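Local coordinates for tartronate semialdehyde reductase (PDB 1VPD), which probably reduces tartronate semialdehyde to D-glycerate with NADH or NADPH, the last step in the breakdown of galactarate to D-glycerate, at residues R107-A112 with V118-A123; D239-D244 with E267-L272. One frame throughout, in Å; residues are numbered along the deposited sequence. Where two conformers were deposited one is given.

Interaction 1. Residues R107-A112 with V118-A123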
loop_
_atom_site.group_PDB
_atom_site.type_symbol
_atom_site.label_atom_id
_atom_site.label_comp_id
_atom_site.label_asym_id
_atom_site.label_seq_id
_atom_site.Cartn_x
_atom_site.Cartn_y
_atom_site.Cartn_z
ATOM N N ARG A 107 -10.346 -12.780 -3.181
ATOM C CA ARG A 107 -11.303 -13.689 -3.842
ATOM C C ARG A 107 -12.419 -14.140 -2.897
ATOM O O ARG A 107 -13.599 -14.171 -3.289
ATOM C CB ARG A 107 -10.581 -14.923 -4.414
ATOM C CG ARG A 107 -9.673 -14.632 -5.601
ATOM C CD ARG A 107 -9.134 -15.896 -6.337
ATOM N NE ARG A 107 -8.387 -16.787 -5.442
ATOM C CZ ARG A 107 -7.059 -16.866 -5.322
ATOM N NH1 ARG A 107 -6.244 -16.106 -6.060
ATOM N NH2 ARG A 107 -6.537 -17.732 -4.449
ATOM N N GLU A 108 -12.064 -14.425 -1.648
ATOM C CA GLU A 108 -13.038 -14.802 -0.623
ATOM C C GLU A 108 -14.043 -13.692 -0.328
ATOM O O GLU A 108 -15.259 -13.934 -0.243
ATOM C CB GLU A 108 -12.335 -15.165 0.683
ATOM C CG GLU A 108 -11.644 -16.505 0.642
ATOM C CD GLU A 108 -10.830 -16.799 1.898
ATOM O OE1 GLU A 108 -10.334 -15.866 2.598
ATOM O OE2 GLU A 108 -10.675 -17.992 2.172
ATOM N N ILE A 109 -13.533 -12.480 -0.153
ATOM C CA ILE A 109 -14.369 -11.326 0.146
ATOM C C ILE A 109 -15.249 -11.031 -1.082
ATOM O O ILE A 109 -16.447 -10.741 -0.946
ATOM C CB ILE A 109 -13.496 -10.102 0.498
ATOM C CG1 ILE A 109 -12.735 -10.367 1.811
ATOM C CG2 ILE A 109 -14.375 -8.860 0.629
ATOM C CD1 ILE A 109 -11.553 -9.455 2.019
ATOM N N SER A 110 -14.667 -11.110 -2.271
ATOM C CA SER A 110 -15.441 -10.911 -3.506
ATOM C C SER A 110 -16.612 -11.900 -3.610
ATOM O O SER A 110 -17.740 -11.522 -3.980
ATOM C CB SER A 110 -14.531 -11.041 -4.722
ATOM O OG SER A 110 -15.266 -10.891 -5.934
ATOM N N ASP A 111 -16.358 -13.162 -3.297
ATOM C CA ASP A 111 -17.409 -14.190 -3.386
ATOM C C ASP A 111 -18.514 -13.921 -2.380
ATOM O O ASP A 111 -19.702 -14.082 -2.699
ATOM C CB ASP A 111 -16.844 -15.589 -3.143
ATOM C CG ASP A 111 -16.056 -16.115 -4.320
ATOM O OD1 ASP A 111 -16.148 -15.562 -5.433
ATOM O OD2 ASP A 111 -15.298 -17.099 -4.200
ATOM N N ALA A 112 -18.138 -13.490 -1.178
ATOM C CA ALA A 112 -19.124 -13.177 -0.148
ATOM C C ALA A 112 -19.988 -11.984 -0.571
ATOM O O ALA A 112 -21.210 -12.009 -0.377
ATOM C CB ALA A 112 -18.458 -12.893 1.173
ATOM N N VAL A 118 -23.118 -7.420 -4.648
ATOM C CA VAL A 118 -22.125 -6.364 -4.556
ATOM C C VAL A 118 -20.883 -6.766 -5.361
ATOM O O VAL A 118 -20.375 -7.865 -5.189
ATOM C CB VAL A 118 -21.781 -6.105 -3.076
ATOM C CG1 VAL A 118 -20.728 -5.031 -2.931
ATOM C CG2 VAL A 118 -23.069 -5.750 -2.302
ATOM N N GLU A 119 -20.423 -5.868 -6.223
ATOM C CA GLU A 119 -19.279 -6.081 -7.106
ATOM C C GLU A 119 -18.011 -5.651 -6.387
ATOM O O GLU A 119 -18.077 -4.903 -5.420
ATOM C CB GLU A 119 -19.397 -5.225 -8.355
ATOM C CG GLU A 119 -20.738 -5.314 -9.071
ATOM C CD GLU A 119 -20.834 -6.448 -10.054
ATOM O OE1 GLU A 119 -19.931 -7.325 -10.099
ATOM O OE2 GLU A 119 -21.856 -6.454 -10.776
HETATM N N MSE A 120 -16.859 -6.087 -6.892
HETATM C CA MSE A 120 -15.584 -5.776 -6.225
HETATM C C MSE A 120 -14.417 -5.721 -7.202
HETATM O O MSE A 120 -14.313 -6.554 -8.117
HETATM C CB MSE A 120 -15.277 -6.802 -5.127
HETATM C CG MSE A 120 -14.008 -6.495 -4.354
HETATM SE SE MSE A 120 -13.755 -7.779 -2.950
HETATM C CE MSE A 120 -12.001 -7.349 -2.366
ATOM N N LEU A 121 -13.571 -4.713 -7.025
ATOM C CA LEU A 121 -12.251 -4.666 -7.643
ATOM C C LEU A 121 -11.200 -4.716 -6.531
ATOM O O LEU A 121 -11.384 -4.095 -5.476
ATOM C CB LEU A 121 -12.025 -3.375 -8.426
ATOM C CG LEU A 121 -12.990 -3.017 -9.565
ATOM C CD1 LEU A 121 -12.684 -1.628 -10.077
ATOM C CD2 LEU A 121 -12.864 -4.050 -10.642
ATOM N N ASP A 122 -10.094 -5.417 -6.783
ATOM C CA ASP A 122 -8.907 -5.302 -5.945
ATOM C C ASP A 122 -7.908 -4.399 -6.653
ATOM O O ASP A 122 -7.365 -4.762 -7.694
ATOM C CB ASP A 122 -8.306 -6.658 -5.522
ATOM C CG ASP A 122 -7.795 -7.514 -6.672
ATOM O OD1 ASP A 122 -8.530 -7.732 -7.670
ATOM O OD2 ASP A 122 -6.673 -8.091 -6.623
ATOM N N ALA A 123 -7.722 -3.199 -6.104
ATOM C CA ALA A 123 -6.939 -2.137 -6.735
ATOM C C ALA A 123 -5.872 -1.549 -5.794
ATOM O O ALA A 123 -5.897 -0.349 -5.487
ATOM C CB ALA A 123 -7.869 -1.034 -7.218
HETATM O O HOH W 1 -18.066 -9.201 -5.742
HETATM O O HOH W 2 -14.890 -9.335 -8.139
#

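Interaction 2. Residues D239-D244 with E267-L272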
loop_
_atom_site.group_PDB
_atom_site.type_symbol
_atom_site.label_atom_id
_atom_site.label_comp_id
_atom_site.label_asym_id
_atom_site.label_seq_id
_atom_site.Cartn_x
_atom_site.Cartn_y
_atom_site.Cartn_z
ATOM N N ASP A 239 6.519 -3.508 9.720
ATOM C CA ASP A 239 5.532 -4.516 10.064
ATOM C C ASP A 239 4.526 -4.799 8.938
ATOM O O ASP A 239 4.094 -5.951 8.778
ATOM C CB ASP A 239 4.819 -4.201 11.388
ATOM C CG ASP A 239 5.664 -4.513 12.597
ATOM O OD1 ASP A 239 6.628 -5.325 12.502
ATOM O OD2 ASP A 239 5.433 -3.979 13.706
ATOM N N LEU A 240 4.144 -3.764 8.192
ATOM C CA LEU A 240 3.284 -3.940 7.026
ATOM C C LEU A 240 4.009 -4.625 5.867
ATOM O O LEU A 240 3.426 -5.470 5.196
ATOM C CB LEU A 240 2.681 -2.616 6.562
ATOM C CG LEU A 240 1.723 -1.993 7.572
ATOM C CD1 LEU A 240 1.341 -0.589 7.087
ATOM C CD2 LEU A 240 0.499 -2.860 7.761
ATOM N N HIS A 241 5.279 -4.295 5.656
ATOM C CA HIS A 241 6.031 -4.942 4.595
ATOM C C HIS A 241 6.249 -6.424 4.918
ATOM O O HIS A 241 6.213 -7.245 4.007
ATOM C CB HIS A 241 7.343 -4.217 4.268
ATOM C CG HIS A 241 7.706 -4.299 2.818
ATOM N ND1 HIS A 241 8.400 -3.305 2.166
ATOM C CD2 HIS A 241 7.472 -5.267 1.893
ATOM C CE1 HIS A 241 8.569 -3.651 0.896
ATOM N NE2 HIS A 241 8.020 -4.841 0.706
ATOM N N ILE A 242 6.402 -6.766 6.199
ATOM C CA ILE A 242 6.472 -8.157 6.628
ATOM C C ILE A 242 5.217 -8.919 6.196
ATOM O O ILE A 242 5.308 -10.026 5.667
ATOM C CB ILE A 242 6.700 -8.278 8.172
ATOM C CG1 ILE A 242 8.156 -7.926 8.504
ATOM C CG2 ILE A 242 6.357 -9.684 8.659
ATOM C CD1 ILE A 242 8.473 -7.764 9.991
ATOM N N LYS A 243 4.052 -8.326 6.423
ATOM C CA LYS A 243 2.778 -8.935 6.010
ATOM C C LYS A 243 2.736 -9.154 4.496
ATOM O O LYS A 243 2.327 -10.233 4.039
ATOM C CB LYS A 243 1.605 -8.088 6.513
ATOM C CG LYS A 243 0.229 -8.407 5.945
ATOM C CD LYS A 243 -0.102 -7.630 4.682
ATOM C CE LYS A 243 -0.076 -6.108 4.866
ATOM N NZ LYS A 243 -0.519 -5.359 3.626
ATOM N N ASP A 244 3.195 -8.164 3.732
ATOM C CA ASP A 244 3.229 -8.308 2.274
ATOM C C ASP A 244 4.196 -9.421 1.855
ATOM O O ASP A 244 3.872 -10.207 0.970
ATOM C CB ASP A 244 3.630 -7.017 1.571
ATOM C CG ASP A 244 2.556 -5.953 1.615
ATOM O OD1 ASP A 244 1.344 -6.279 1.783
ATOM O OD2 ASP A 244 2.876 -4.753 1.504
ATOM N N GLU A 267 13.751 -12.619 6.559
ATOM C CA GLU A 267 14.457 -12.908 7.800
ATOM C C GLU A 267 15.138 -11.653 8.334
ATOM O O GLU A 267 15.209 -11.475 9.556
ATOM C CB GLU A 267 15.444 -14.063 7.631
ATOM C CG GLU A 267 14.757 -15.397 7.258
ATOM C CD GLU A 267 13.610 -15.773 8.176
ATOM O OE1 GLU A 267 13.835 -15.794 9.414
ATOM O OE2 GLU A 267 12.488 -16.054 7.656
HETATM N N MSE A 268 15.639 -10.798 7.449
HETATM C CA MSE A 268 16.185 -9.503 7.867
HETATM C C MSE A 268 15.110 -8.657 8.565
HETATM O O MSE A 268 15.377 -8.026 9.620
HETATM C CB MSE A 268 16.746 -8.703 6.678
HETATM C CG MSE A 268 17.854 -9.414 5.925
HETATM SE SE MSE A 268 18.484 -8.287 4.478
HETATM C CE MSE A 268 19.481 -9.695 3.568
HETATM N N MSE A 269 13.919 -8.619 7.979
HETATM C CA MSE A 269 12.814 -7.888 8.577
HETATM C C MSE A 269 12.378 -8.491 9.915
HETATM O O MSE A 269 12.032 -7.735 10.842
HETATM C CB MSE A 269 11.641 -7.778 7.599
HETATM C CG MSE A 269 11.928 -6.899 6.396
HETATM SE SE MSE A 269 10.276 -6.557 5.465
HETATM C CE MSE A 269 11.044 -5.475 4.021
ATOM N N GLN A 270 12.455 -9.823 10.063
ATOM C CA GLN A 270 12.197 -10.442 11.382
ATOM C C GLN A 270 13.205 -9.943 12.429
ATOM O O GLN A 270 12.833 -9.626 13.572
ATOM C CB GLN A 270 12.178 -11.977 11.299
ATOM C CG GLN A 270 11.023 -12.509 10.473
ATOM C CD GLN A 270 9.666 -12.360 11.161
ATOM O OE1 GLN A 270 9.585 -12.336 12.406
ATOM N NE2 GLN A 270 8.601 -12.240 10.362
ATOM N N ALA A 271 14.476 -9.850 12.043
ATOM C CA ALA A 271 15.490 -9.322 12.939
ATOM C C ALA A 271 15.190 -7.866 13.322
ATOM O O ALA A 271 15.321 -7.497 14.505
ATOM C CB ALA A 271 16.883 -9.453 12.315
ATOM N N LEU A 272 14.794 -7.054 12.338
ATOM C CA LEU A 272 14.461 -5.647 12.590
ATOM C C LEU A 272 13.283 -5.513 13.548
ATOM O O LEU A 272 13.324 -4.691 14.486
ATOM C CB LEU A 272 14.183 -4.915 11.289
ATOM C CG LEU A 272 15.432 -4.610 10.464
ATOM C CD1 LEU A 272 15.079 -4.213 9.068
ATOM C CD2 LEU A 272 16.292 -3.529 11.151
#

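Interaction 1. Residues R107-A112 with V118-A123
With CG anti to the backbone N (chi1 -177°) and the rest of its chain extended, selenomethionine M120 reaches straight from its strand to the helix at I109 and S110. The selenium lies against the helix backbone as much as against side chains: M120 SE is 3.5 Å from S110 N and 3.8 Å from S110 CB. I109 meets it with its CG2 branch, which stands 3.8 Å from M120 SE and slightly farther from the terminal CE, the two side chains running at a slant to one another. V75 and K76 of helix 72-80 also touch I109.

Two waters supply the polar link. One donates to both S110 O, at 2.9 Å, and V118 O, at 2.7 Å, so a helix carbonyl and a carbonyl just ahead of the strand share a single solvent molecule. The second donates to M120 O at 2.8 Å and is hydrogen-bonded to S110 OG at 2.7 Å; S110 holds its hydroxyl anti to its own N (chi1 178°), facing that water. Helix 103-114 packs here on strand 119-126, the strand it leads into, in the right-handed beta-alpha-beta crossover that starts from strand 94-97 of the Rossmann-type NAD-binding domain.

Interaction 2. Residues D239-D244 with E267-L272
Helix segments 239-244 and 267-272 run roughly antiparallel, well inclined to each other, where I242 and M269 face each other, their N-to-C directions 149° apart. The axes come no closer than 10.1 Å, a spacing bridged by side chains, and the nearest pair of CA atoms, I242 and M269, is 6.6 Å apart.

Selenomethionine M269 does most of the bridging. Its CG is anti to the carbonyl carbon (chi1 -68°) and the chain beyond is extended, which carries the methyl across to H241. There M269 CE sits over one face of the imidazole, 4.0 Å from the ring centroid and 22° off the normal, a CH-pi contact. It is displaced toward the CG end of the ring, with H241 CG at 3.7 Å from CE. The selenium is more oblique to the ring and lies beside H241 CB. I242 and M269 lie alongside each other pointing opposite ways, I242 CG1 packing 3.6 Å from M269 CB, while I242 CD1 reaches the backbone at M269 O. The other branch, I242 CG2, meets the amide nitrogen of Q270, whose chain bends after CG to bring NE2 within 3.8 Å.

On the far side of the first helix K243 NZ makes a 2.8 Å salt bridge with D244 OD1, approaching from above the carboxylate plane, and a further hydrogen bond to S100 O. K243 is predicted to bind NAD(+). H241 is fixed by a hydrogen bond from NE2 to Q179 O of helix 170-198. V182 and A183 of that long helix also pack on H241, A183 touches M269 as well, and L285 of helix 285-293 touches M269, so helices 238-255 and 260-274 meet within a wider bundle.

Interactions 1 and 2 follow one another along the chain, one in the Rossmann-type nucleotide-binding part, the other in the helical part that follows. Their centres are 27 Å apart and their nearest atoms about 11 Å, so they do not touch. S100, a predicted NAD(+)-binding residue, relates to both: its side chain is about 11 Å from that of M120 and about 9 Å from that of H241. Interaction 2 lies closer to the probable active site, the side chain of H241 being about 7 Å from that of K175, the predicted active-site residue, and about 5 Å from a bound L(+)-tartaric acid, which probably came from the crystallisation liquor but may mark the substrate pocket. Interaction 1 belongs to the framework of the Rossmann-type sheet.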